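PDB 3T66: nickel ABC transporter (Nickel-binding protein) from Bacillus halodurans, which probably serves as the extracellular substrate-binding component of an ABC importer, taking up nickel or, as is usual in its family, peptides. Local coordinates for residues I35-A39 with G40-T44; D101-V104 with A105-N108; S166-P169 with G170-L173; E197-S200 with A201-L204; T474-E477 with Y478-I481. All blocks are in the same frame, centred on the assembly; numbering follows the deposited sequence.

Contact 1 of 5, residues I35-A39 with G40-T44; sequences IPVRA and GITET
Pro36 and Val37 of the short helix 35-38 meet Gly40 and Ile41 in a Schellman motif, the local C-terminal cap that turns the chain out of this helix into the buried loop leading to strand 46-48. Gly40 is the first residue to leave helical geometry, with a positive phi of 79°, and two backbone bonds run from the loop back into the last turn. The outer one joins Ile41 N to Pro36 O at 2.9 Å, the donor lying nearly along the C=O axis. The inner one, Gly40 N to Val37 O at 3.1 Å, comes from above the carbonyl plane and not on a lone pair. Glycine suits this position, since a beta carbon there would run into Ala39 O.

Side chains fill in around the cap. Ile41 has CG1 anti to its carbonyl carbon (chi1 -62°), which turns the branch beside its own backbone N and brings CD1 to 4.2 Å from Ala39 CB; both residues also pack on Leu175 of strand 172-177. On the loop, Thr42 directs its beta carbon at the helix, and its methyl CG2 lies 3.8 Å from Pro36 CB. Farther on, Glu43 turns away from the helix, its carboxylate held by Thr159, Tyr181 and Trp182. A CA-H...O contact also joins the helix and the departing loop, Val37 CA lying 3.4 Å from Thr42 O.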
loop_
_atom_site.group_PDB
_atom_site.type_symbol
_atom_site.label_atom_id
_atom_site.label_comp_id
_atom_site.label_asym_id
_atom_site.label_seq_id
_atom_site.Cartn_x
_atom_site.Cartn_y
_atom_site.Cartn_z
ATOM N N ILE A 35 7.491 12.462 -4.582
ATOM C CA ILE A 35 7.049 13.804 -4.373
ATOM C C ILE A 35 6.669 14.449 -5.686
ATOM O O ILE A 35 5.669 15.144 -5.756
ATOM C CB ILE A 35 8.115 14.562 -3.619
ATOM C CG1 ILE A 35 8.418 13.772 -2.308
ATOM C CG2 ILE A 35 7.744 16.043 -3.496
ATOM C CD1 ILE A 35 8.289 14.499 -0.917
ATOM N N PRO A 36 7.425 14.183 -6.751
ATOM C CA PRO A 36 6.990 14.755 -8.028
ATOM C C PRO A 36 5.516 14.552 -8.306
ATOM O O PRO A 36 4.793 15.520 -8.584
ATOM C CB PRO A 36 7.836 14.000 -9.029
ATOM C CG PRO A 36 9.157 13.861 -8.276
ATOM C CD PRO A 36 8.776 13.597 -6.845
ATOM N N VAL A 37 5.062 13.313 -8.201
ATOM C CA VAL A 37 3.662 12.998 -8.417
ATOM C C VAL A 37 2.793 13.568 -7.298
ATOM O O VAL A 37 1.689 14.083 -7.568
ATOM C CB VAL A 37 3.443 11.483 -8.595
ATOM C CG1 VAL A 37 1.953 11.122 -8.644
ATOM C CG2 VAL A 37 4.108 11.030 -9.855
ATOM N N ARG A 38 3.296 13.510 -6.068
ATOM C CA ARG A 38 2.530 14.016 -4.920
ATOM C C ARG A 38 2.219 15.519 -4.972
ATOM O O ARG A 38 1.143 15.977 -4.553
ATOM C CB ARG A 38 3.164 13.604 -3.602
ATOM C CG ARG A 38 3.033 12.107 -3.415
ATOM C CD ARG A 38 3.727 11.580 -2.176
ATOM N NE ARG A 38 3.886 10.126 -2.248
ATOM C CZ ARG A 38 3.921 9.312 -1.197
ATOM N NH1 ARG A 38 3.773 9.792 0.015
ATOM N NH2 ARG A 38 4.065 8.011 -1.361
ATOM N N ALA A 39 3.136 16.276 -5.542
ATOM C CA ALA A 39 2.977 17.705 -5.593
ATOM C C ALA A 39 2.328 18.090 -6.892
ATOM O O ALA A 39 2.074 19.259 -7.129
ATOM C CB ALA A 39 4.325 18.403 -5.436
ATOM N N GLY A 40 2.086 17.107 -7.744
ATOM C CA GLY A 40 1.337 17.335 -8.980
ATOM C C GLY A 40 2.183 17.960 -10.076
ATOM O O GLY A 40 1.675 18.741 -10.888
ATOM N N ILE A 41 3.466 17.615 -10.104
ATOM C CA ILE A 41 4.318 18.024 -11.215
ATOM C C ILE A 41 4.169 17.031 -12.370
ATOM O O ILE A 41 4.241 17.386 -13.571
ATOM C CB ILE A 41 5.809 18.080 -10.792
ATOM C CG1 ILE A 41 5.991 19.108 -9.685
ATOM C CG2 ILE A 41 6.669 18.455 -11.943
ATOM C CD1 ILE A 41 7.016 18.761 -8.686
ATOM N N THR A 42 3.911 15.796 -11.975
ATOM C CA THR A 42 4.287 14.647 -12.748
ATOM C C THR A 42 3.207 13.586 -12.591
ATOM O O THR A 42 2.549 13.540 -11.543
ATOM C CB THR A 42 5.699 14.200 -12.234
ATOM O OG1 THR A 42 6.690 14.527 -13.211
ATOM C CG2 THR A 42 5.797 12.711 -11.925
ATOM N N GLU A 43 3.013 12.769 -13.630
ATOM C CA GLU A 43 1.950 11.750 -13.689
ATOM C C GLU A 43 2.375 10.473 -14.408
ATOM O O GLU A 43 3.416 10.425 -15.040
ATOM C CB GLU A 43 0.762 12.325 -14.434
ATOM C CG GLU A 43 0.282 13.614 -13.852
ATOM C CD GLU A 43 -0.687 14.347 -14.747
ATOM O OE1 GLU A 43 -0.482 14.346 -15.981
ATOM O OE2 GLU A 43 -1.661 14.933 -14.223
ATOM N N THR A 44 1.544 9.446 -14.393
ATOM C CA THR A 44 2.012 8.142 -14.849
ATOM C C THR A 44 1.148 7.731 -16.007
ATOM O O THR A 44 0.131 8.378 -16.236
ATOM C CB THR A 44 1.868 7.119 -13.715
ATOM O OG1 THR A 44 0.558 7.265 -13.170
ATOM C CG2 THR A 44 2.949 7.344 -12.586
#

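Contact 2 of 5, residues D101-V104 with A105-N108; sequences DESV and AIEN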
loop_
_atom_site.group_PDB
_atom_site.type_symbol
_atom_site.label_atom_id
_atom_site.label_comp_id
_atom_site.label_asym_id
_atom_site.label_seq_id
_atom_site.Cartn_x
_atom_site.Cartn_y
_atom_site.Cartn_z
ATOM N N ASP A 101 17.593 3.478 -17.454
ATOM C CA ASP A 101 19.050 3.568 -17.410
ATOM C C ASP A 101 19.515 4.299 -16.211
ATOM O O ASP A 101 20.707 4.444 -16.036
ATOM C CB ASP A 101 19.656 4.185 -18.676
ATOM C CG ASP A 101 19.612 3.197 -19.878
ATOM O OD1 ASP A 101 18.609 3.241 -20.662
ATOM O OD2 ASP A 101 20.552 2.342 -20.003
ATOM N N GLU A 102 18.576 4.740 -15.382
ATOM C CA GLU A 102 18.889 5.561 -14.217
ATOM C C GLU A 102 18.572 4.873 -12.868
ATOM O O GLU A 102 19.189 5.182 -11.847
ATOM C CB GLU A 102 18.163 6.913 -14.319
ATOM C CG GLU A 102 18.953 8.136 -13.792
ATOM C CD GLU A 102 20.190 8.507 -14.657
ATOM O OE1 GLU A 102 20.095 8.554 -15.918
ATOM O OE2 GLU A 102 21.261 8.766 -14.060
ATOM N N SER A 103 17.631 3.934 -12.854
ATOM C CA SER A 103 17.318 3.216 -11.627
ATOM C C SER A 103 17.271 1.721 -11.823
ATOM O O SER A 103 16.516 1.181 -12.640
ATOM C CB SER A 103 16.017 3.728 -11.010
ATOM O OG SER A 103 15.604 2.954 -9.895
ATOM N N VAL A 104 18.084 1.033 -11.054
ATOM C CA VAL A 104 18.140 -0.398 -11.237
ATOM C C VAL A 104 16.811 -1.016 -10.834
ATOM O O VAL A 104 16.328 -1.924 -11.520
ATOM C CB VAL A 104 19.355 -1.022 -10.505
ATOM C CG1 VAL A 104 19.028 -2.370 -9.992
ATOM C CG2 VAL A 104 20.615 -1.027 -11.414
ATOM N N ALA A 105 16.218 -0.487 -9.753
ATOM C CA ALA A 105 14.898 -0.927 -9.281
ATOM C C ALA A 105 13.846 -0.878 -10.394
ATOM O O ALA A 105 13.141 -1.878 -10.627
ATOM C CB ALA A 105 14.448 -0.117 -8.129
ATOM N N ILE A 106 13.763 0.261 -11.092
ATOM C CA ILE A 106 12.866 0.375 -12.205
ATOM C C ILE A 106 13.249 -0.611 -13.292
ATOM O O ILE A 106 12.371 -1.235 -13.877
ATOM C CB ILE A 106 12.864 1.757 -12.782
ATOM C CG1 ILE A 106 12.471 2.773 -11.730
ATOM C CG2 ILE A 106 11.850 1.872 -13.849
ATOM C CD1 ILE A 106 12.723 4.218 -12.155
ATOM N N GLU A 107 14.544 -0.770 -13.558
ATOM C CA GLU A 107 14.962 -1.660 -14.648
ATOM C C GLU A 107 14.529 -3.083 -14.375
ATOM O O GLU A 107 13.995 -3.777 -15.283
ATOM C CB GLU A 107 16.477 -1.622 -14.911
ATOM C CG GLU A 107 16.925 -2.274 -16.283
ATOM C CD GLU A 107 18.471 -2.258 -16.527
ATOM O OE1 GLU A 107 18.912 -2.722 -17.619
ATOM O OE2 GLU A 107 19.244 -1.786 -15.643
ATOM N N ASN A 108 14.740 -3.509 -13.133
ATOM C CA ASN A 108 14.517 -4.894 -12.777
ATOM C C ASN A 108 13.074 -5.242 -12.542
ATOM O O ASN A 108 12.739 -6.414 -12.427
ATOM C CB ASN A 108 15.311 -5.263 -11.548
ATOM C CG ASN A 108 16.790 -5.443 -11.835
ATOM O OD1 ASN A 108 17.244 -5.441 -12.979
ATOM N ND2 ASN A 108 17.558 -5.616 -10.769
#
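Ser103 and Ile106 make the N-terminal cap of helix 104-110, a local contact on the protein surface. Among the polar interactions, the capping bond itself is weak: Ile106 N points at Ser103 OG almost straight, at 172°, but over 3.5 Å. The hydroxyl faces the helix start because OG lies anti to the serine's own N (chi1 174°), beside its carbonyl carbon. Two regular backbone bonds open the helix behind the cap, Glu107 N to Ser103 O at 2.9 Å and Asn108 N to Val104 O at 2.8 Å.

The apolar part is small. Ile106, the buried one of the residues that touch here, has CG1 beside its backbone N, and the branch runs back along the capping serine, CD1 lying 3.5 Å from Ser103 CB. Val104, the first helical residue, and Asn108, one turn on, lie side by side and point the same way, with the valine methyl CG1 3.6 Å from the amide nitrogen ND2.

As for charge, Glu107 stretches out in a fully extended chain, and its OE1 stays 5.8 Å from Asp101 OD2, a like-charged pair that does not touch. Glu102 has a long, weak ion pair with Arg98 of the preceding helix.

The cap thus joins a tight loop after helix 89-100 to helix 104-110, which leads in turn to strand 112-118, an outer strand of a four-stranded antiparallel sheet.

Contact 3 of 5, residues S166-P169 with G170-L173; sequences SFTP and GSKL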
loop_
_atom_site.group_PDB
_atom_site.type_symbol
_atom_site.label_atom_id
_atom_site.label_comp_id
_atom_site.label_asym_id
_atom_site.label_seq_id
_atom_site.Cartn_x
_atom_site.Cartn_y
_atom_site.Cartn_z
ATOM N N SER A 166 10.369 26.787 -8.095
ATOM C CA SER A 166 11.548 26.972 -7.237
ATOM C C SER A 166 11.725 25.740 -6.381
ATOM O O SER A 166 10.753 25.087 -6.018
ATOM C CB SER A 166 11.362 28.170 -6.273
ATOM O OG SER A 166 11.289 27.758 -4.899
ATOM N N PHE A 167 12.965 25.482 -5.979
ATOM C CA PHE A 167 13.241 24.338 -5.116
ATOM C C PHE A 167 14.396 24.541 -4.121
ATOM O O PHE A 167 15.479 25.010 -4.458
ATOM C CB PHE A 167 13.468 23.085 -5.962
ATOM C CG PHE A 167 13.691 21.843 -5.156
ATOM C CD1 PHE A 167 12.886 21.556 -4.069
ATOM C CD2 PHE A 167 14.702 20.951 -5.505
ATOM C CE1 PHE A 167 13.090 20.421 -3.334
ATOM C CE2 PHE A 167 14.924 19.819 -4.764
ATOM C CZ PHE A 167 14.100 19.557 -3.676
ATOM N N THR A 168 14.107 24.163 -2.885
ATOM C CA THR A 168 15.009 24.248 -1.770
ATOM C C THR A 168 15.091 22.842 -1.178
ATOM O O THR A 168 14.209 22.456 -0.398
ATOM C CB THR A 168 14.442 25.197 -0.687
ATOM O OG1 THR A 168 14.212 26.502 -1.236
ATOM C CG2 THR A 168 15.394 25.306 0.501
ATOM N N PRO A 169 16.133 22.065 -1.553
ATOM C CA PRO A 169 16.382 20.746 -0.976
ATOM C C PRO A 169 16.258 20.668 0.539
ATOM O O PRO A 169 16.831 21.463 1.255
ATOM C CB PRO A 169 17.813 20.452 -1.399
ATOM C CG PRO A 169 17.916 21.080 -2.751
ATOM C CD PRO A 169 16.981 22.294 -2.735
ATOM N N GLY A 170 15.494 19.712 1.017
ATOM C CA GLY A 170 15.442 19.504 2.416
ATOM C C GLY A 170 14.424 20.424 2.990
ATOM O O GLY A 170 14.108 20.302 4.186
ATOM N N SER A 171 13.854 21.304 2.163
ATOM C CA SER A 171 12.844 22.203 2.706
ATOM C C SER A 171 11.426 22.292 2.082
ATOM O O SER A 171 10.459 21.821 2.670
ATOM C CB SER A 171 13.449 23.586 2.928
ATOM O OG SER A 171 12.573 24.376 3.719
ATOM N N LYS A 172 11.296 22.941 0.932
ATOM C CA LYS A 172 10.005 23.190 0.270
ATOM C C LYS A 172 10.231 23.108 -1.234
ATOM O O LYS A 172 11.387 23.006 -1.715
ATOM C CB LYS A 172 9.450 24.585 0.590
ATOM C CG LYS A 172 10.477 25.703 0.470
ATOM C CD LYS A 172 9.943 27.165 0.442
ATOM C CE LYS A 172 10.757 28.028 -0.675
ATOM N NZ LYS A 172 11.253 27.294 -2.033
ATOM N N LEU A 173 9.127 23.131 -1.972
ATOM C CA LEU A 173 9.190 23.428 -3.382
ATOM C C LEU A 173 8.012 24.328 -3.689
ATOM O O LEU A 173 7.047 24.370 -2.938
ATOM C CB LEU A 173 9.227 22.161 -4.241
ATOM C CG LEU A 173 8.060 21.183 -4.227
ATOM C CD1 LEU A 173 7.201 21.494 -5.393
ATOM C CD2 LEU A 173 8.559 19.791 -4.384
#
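Thr168 faces both Ser171 and Lys172 in a classic beta bulge at the end of the hairpin formed by strands 162-168 and 172-177. The chain reverses through Pro169 and Gly170, whose backbone angles fit a type II turn; a beta carbon on Gly170 would be jammed against Pro169 O. Thr168 O is the hub of the bulge, accepting from Ser171 N at 2.8 Å and from Lys172 N at 3.2 Å, the second donor lying in the carbonyl plane. In return Thr168 N reaches Lys172 O at 3.2 Å, completing an antiparallel hydrogen-bonded pair.

The lysine then folds back over the opposite strand. Its chain bends at chi3 (-138°) and chi4 (34°), so that NZ, instead of extending outward, is brought across to two hydroxyls: Ser166 OG at 2.9 Å and Thr168 OG1 at 3.2 Å. Glu174 adds a long, weak ion pair. A methionine in place of Lys172 would probably leave both hydroxyls without their shared donor and Glu174 without its distant counter-charge. Beside this clamp, the methyl CG2 of Thr168 packs on Ser171 CB at 3.6 Å.

Phe167 and Leu173, the non-hydrogen-bonded pair, occupy the other face of the hairpin, where both also touch Leu26. The phenylalanine ring turns an edge toward Lys172 O and sets CD1 3.7 Å from Leu173 CB; Pro169 CD sits over one face of that ring, 3.7 Å above its plane and offset toward the rim.

Contact 4 of 5, residues E197-S200 with A201-L204; sequences EDAS and ARSL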
loop_
_atom_site.group_PDB
_atom_site.type_symbol
_atom_site.label_atom_id
_atom_site.label_comp_id
_atom_site.label_asym_id
_atom_site.label_seq_id
_atom_site.Cartn_x
_atom_site.Cartn_y
_atom_site.Cartn_z
ATOM N N GLU A 197 9.864 16.494 9.078
ATOM C CA GLU A 197 9.866 15.112 9.597
ATOM C C GLU A 197 9.318 14.933 11.027
ATOM O O GLU A 197 9.142 13.820 11.465
ATOM C CB GLU A 197 11.212 14.393 9.339
ATOM C CG GLU A 197 11.691 14.445 7.818
ATOM C CD GLU A 197 12.598 13.262 7.335
ATOM O OE1 GLU A 197 12.898 12.325 8.114
ATOM O OE2 GLU A 197 13.017 13.252 6.148
ATOM N N ASP A 198 8.974 16.013 11.723
ATOM C CA ASP A 198 8.462 15.899 13.076
ATOM C C ASP A 198 6.953 16.045 13.163
ATOM O O ASP A 198 6.379 17.094 12.842
ATOM C CB ASP A 198 9.133 16.925 13.996
ATOM C CG ASP A 198 8.670 16.803 15.474
ATOM O OD1 ASP A 198 9.503 16.345 16.306
ATOM O OD2 ASP A 198 7.490 17.142 15.796
ATOM N N ALA A 199 6.320 15.003 13.677
ATOM C CA ALA A 199 4.872 14.932 13.697
ATOM C C ALA A 199 4.194 16.044 14.451
ATOM O O ALA A 199 3.101 16.454 14.103
ATOM C CB ALA A 199 4.418 13.598 14.234
ATOM N N SER A 200 4.801 16.519 15.519
ATOM C CA SER A 200 4.096 17.522 16.302
ATOM C C SER A 200 4.403 18.904 15.770
ATOM O O SER A 200 3.553 19.790 15.851
ATOM C CB SER A 200 4.365 17.395 17.804
ATOM O OG SER A 200 5.750 17.247 18.061
ATOM N N ALA A 201 5.598 19.084 15.203
ATOM C CA ALA A 201 5.914 20.293 14.435
ATOM C C ALA A 201 4.798 20.516 13.416
ATOM O O ALA A 201 4.247 21.629 13.294
ATOM C CB ALA A 201 7.266 20.162 13.739
ATOM N N ARG A 202 4.446 19.440 12.708
ATOM C CA ARG A 202 3.315 19.446 11.802
ATOM C C ARG A 202 2.001 19.898 12.433
ATOM O O ARG A 202 1.331 20.800 11.904
ATOM C CB ARG A 202 3.157 18.058 11.238
ATOM C CG ARG A 202 4.313 17.684 10.371
ATOM C CD ARG A 202 3.938 16.573 9.472
ATOM N NE ARG A 202 3.803 15.326 10.211
ATOM C CZ ARG A 202 4.652 14.316 10.110
ATOM N NH1 ARG A 202 5.703 14.384 9.295
ATOM N NH2 ARG A 202 4.422 13.224 10.803
ATOM N N SER A 203 1.638 19.270 13.555
ATOM C CA SER A 203 0.404 19.605 14.271
ATOM C C SER A 203 0.342 21.121 14.610
ATOM O O SER A 203 -0.672 21.799 14.370
ATOM C CB SER A 203 0.242 18.719 15.518
ATOM O OG SER A 203 -0.048 17.356 15.210
ATOM N N LEU A 204 1.456 21.652 15.115
ATOM C CA LEU A 204 1.572 23.066 15.456
ATOM C C LEU A 204 1.319 23.972 14.261
ATOM O O LEU A 204 0.461 24.858 14.324
ATOM C CB LEU A 204 2.972 23.333 16.035
ATOM C CG LEU A 204 3.240 24.651 16.771
ATOM C CD1 LEU A 204 2.400 24.700 18.032
ATOM C CD2 LEU A 204 4.721 24.793 17.069
#
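Asp198 OD2 is gripped by three donors at the start of helix 199-207, of which this aspartate is the N-cap. Ala201 N approaches at 2.8 Å, and Ser200 N, also at 2.8 Å, on a more bent line; both come on the anti side of the carboxylate and somewhat out of its plane. Ser200 OG takes the syn lone pair at 2.9 Å. With CG anti to the aspartate's own N (chi1 -177°), the carboxylate swings forward over the first turn, where backbone N-H groups have no earlier carbonyls to meet. Regular helix bonds follow at once, Arg202 N to Asp198 O at 3.0 Å and Leu204 N to Ser200 O at 2.9 Å.

Arg202 points back toward the helix start by another path. Its chain bends at chi3 (-72°) and lays one face of the guanidinium over the peptide between Asp198 and Ala199, with NH2 3.5 Å from Ala199 CB. Its polar end is engaged by other loops: NH2 donates to Arg216 O, and NH1 makes a weak bond with Asn196 O. A leucine at Arg202 is likely to leave Arg216 O without this donor and the Ala199 peptide without its flat cover. Ser203, next along, ties the same helix to Glu218 N through OG.

Asp198 and Arg202 are not a salt bridge, OD2 and NE being 6.9 Å apart. The carboxylate instead answers the helix N-terminus, whose partial positive charge, together with three donors, would probably favour its ionised form.

Contact 5 of 5, residues T474-E477 with Y478-I481; sequences TRSE and YYMI
Thr474 meets Tyr479 at the start of a compact local turn in the loop that follows strand 451-464. Its OG1 donates to Tyr479 O at 3.0 Å, in the carbonyl plane and on a lone pair, while the methyl CG2 rests 3.6 Å from Tyr479 CB; the two side chains cross at about a right angle. From Thr474 the chain bends through Arg475 and Ser476 with angles close to a type I turn, closed by a weak bond from Glu477 N to Thr474 O.

Ser476 serves both tyrosines. Its OG lies between its own N and carbonyl carbon (chi1 49°), and there it accepts from Tyr478 N at 3.3 Å. CB of the same serine sits over the face of the Tyr478 ring, 3.9 Å from the centroid, in a CH-pi contact, and Ser476 O also lies over a face, offset toward the rim. The hydroxyl comes within 3.4 Å of Tyr479 CE2, approaching that ring obliquely.

Glu477 takes a positive phi of 68°, which swings the chain onward to the buried tyrosines. Its carbonyl O receives the Met480 methyl, CE lying 3.4 Å away, while its extended side chain leads off to Tyr215 OH. Beyond the turn, Tyr479 makes a cation-pi contact with Arg47.

With neither helix nor strand to pair the backbone here, two small hydroxyls do part of that work: threonine supplies a donor to a carbonyl, serine an acceptor for an N-H.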
loop_
_atom_site.group_PDB
_atom_site.type_symbol
_atom_site.label_atom_id
_atom_site.label_comp_id
_atom_site.label_asym_id
_atom_site.label_seq_id
_atom_site.Cartn_x
_atom_site.Cartn_y
_atom_site.Cartn_z
ATOM N N THR A 474 -6.036 9.874 -0.560
ATOM C CA THR A 474 -6.059 8.703 -1.434
ATOM C C THR A 474 -5.427 7.464 -0.849
ATOM O O THR A 474 -4.413 7.542 -0.158
ATOM C CB THR A 474 -5.325 8.979 -2.711
ATOM O OG1 THR A 474 -3.924 9.116 -2.430
ATOM C CG2 THR A 474 -5.904 10.233 -3.352
ATOM N N ARG A 475 -6.009 6.315 -1.171
ATOM C CA ARG A 475 -5.568 5.042 -0.641
ATOM C C ARG A 475 -4.179 4.618 -1.071
ATOM O O ARG A 475 -3.450 4.016 -0.281
ATOM C CB ARG A 475 -6.581 3.980 -0.993
ATOM C CG ARG A 475 -7.813 4.138 -0.143
ATOM C CD ARG A 475 -8.785 2.992 -0.342
ATOM N NE ARG A 475 -9.450 3.227 -1.589
ATOM C CZ ARG A 475 -10.631 3.799 -1.709
ATOM N NH1 ARG A 475 -11.325 4.133 -0.631
ATOM N NH2 ARG A 475 -11.111 3.988 -2.928
ATOM N N SER A 476 -3.804 4.904 -2.313
ATOM C CA SER A 476 -2.502 4.486 -2.798
ATOM C C SER A 476 -1.471 5.334 -2.089
ATOM O O SER A 476 -0.300 4.962 -1.936
ATOM C CB SER A 476 -2.420 4.720 -4.283
ATOM O OG SER A 476 -2.852 6.028 -4.587
ATOM N N GLU A 477 -1.935 6.494 -1.644
ATOM C CA GLU A 477 -1.065 7.499 -1.092
ATOM C C GLU A 477 -0.153 8.094 -2.135
ATOM O O GLU A 477 0.929 8.549 -1.797
ATOM C CB GLU A 477 -0.230 6.877 0.015
ATOM C CG GLU A 477 -1.030 6.555 1.257
ATOM C CD GLU A 477 -0.125 6.352 2.425
ATOM O OE1 GLU A 477 0.303 7.358 3.008
ATOM O OE2 GLU A 477 0.179 5.190 2.748
ATOM N N TYR A 478 -0.558 8.068 -3.400
ATOM C CA TYR A 478 0.274 8.622 -4.434
ATOM C C TYR A 478 -0.248 9.974 -4.776
ATOM O O TYR A 478 0.455 10.782 -5.344
ATOM C CB TYR A 478 0.240 7.776 -5.682
ATOM C CG TYR A 478 0.812 6.403 -5.488
ATOM C CD1 TYR A 478 1.732 6.145 -4.480
ATOM C CD2 TYR A 478 0.435 5.346 -6.335
ATOM C CE1 TYR A 478 2.248 4.868 -4.303
ATOM C CE2 TYR A 478 0.955 4.057 -6.167
ATOM C CZ TYR A 478 1.866 3.826 -5.153
ATOM O OH TYR A 478 2.386 2.551 -4.986
ATOM N N TYR A 479 -1.486 10.240 -4.416
ATOM C CA TYR A 479 -2.126 11.423 -4.916
ATOM C C TYR A 479 -2.515 12.338 -3.800
ATOM O O TYR A 479 -3.216 11.951 -2.873
ATOM C CB TYR A 479 -3.319 11.050 -5.772
ATOM C CG TYR A 479 -2.960 9.989 -6.728
ATOM C CD1 TYR A 479 -2.044 10.224 -7.716
ATOM C CD2 TYR A 479 -3.482 8.729 -6.617
ATOM C CE1 TYR A 479 -1.682 9.232 -8.604
ATOM C CE2 TYR A 479 -3.112 7.726 -7.505
ATOM C CZ TYR A 479 -2.215 8.001 -8.485
ATOM O OH TYR A 479 -1.828 7.028 -9.354
ATOM N N MET A 480 -2.025 13.569 -3.894
ATOM C CA MET A 480 -2.259 14.555 -2.873
ATOM C C MET A 480 -2.527 15.866 -3.534
ATOM O O MET A 480 -3.653 16.329 -3.492
ATOM C CB MET A 480 -1.070 14.609 -1.960
ATOM C CG MET A 480 -0.626 13.202 -1.628
ATOM S SD MET A 480 0.438 13.224 -0.237
ATOM C CE MET A 480 0.878 11.476 -0.094
ATOM N N ILE A 481 -1.554 16.469 -4.200
ATOM C CA ILE A 481 -1.868 17.759 -4.796
ATOM C C ILE A 481 -2.393 17.450 -6.190
ATOM O O ILE A 481 -1.776 16.652 -6.884
ATOM C CB ILE A 481 -0.641 18.756 -4.790
ATOM C CG1 ILE A 481 -0.156 19.116 -3.369
ATOM C CG2 ILE A 481 -0.973 20.030 -5.556
ATOM C CD1 ILE A 481 -1.237 19.564 -2.424
#

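In the fold
Contact 1 joins two of the others: contacts 3 and 5 both touch it but not each other, their nearest atoms being about 8 Å apart. Toward contact 3 the link is apolar, with Ile35 CG2 3.9 Å from Leu173 CD2. Toward contact 5 it is partly polar, a probable hydrogen bond of 2.8 Å joining Ile481 N to Arg38 O. Phe193 of strand 190-195 packs against all three, and that strand runs on toward contact 4, whose nearest atoms lie about 7 Å from contact 3. Contact 2 stands apart, about 10 Å from contact 1 at the closest atoms. All five lie away from the calcium-binding residue Asp179.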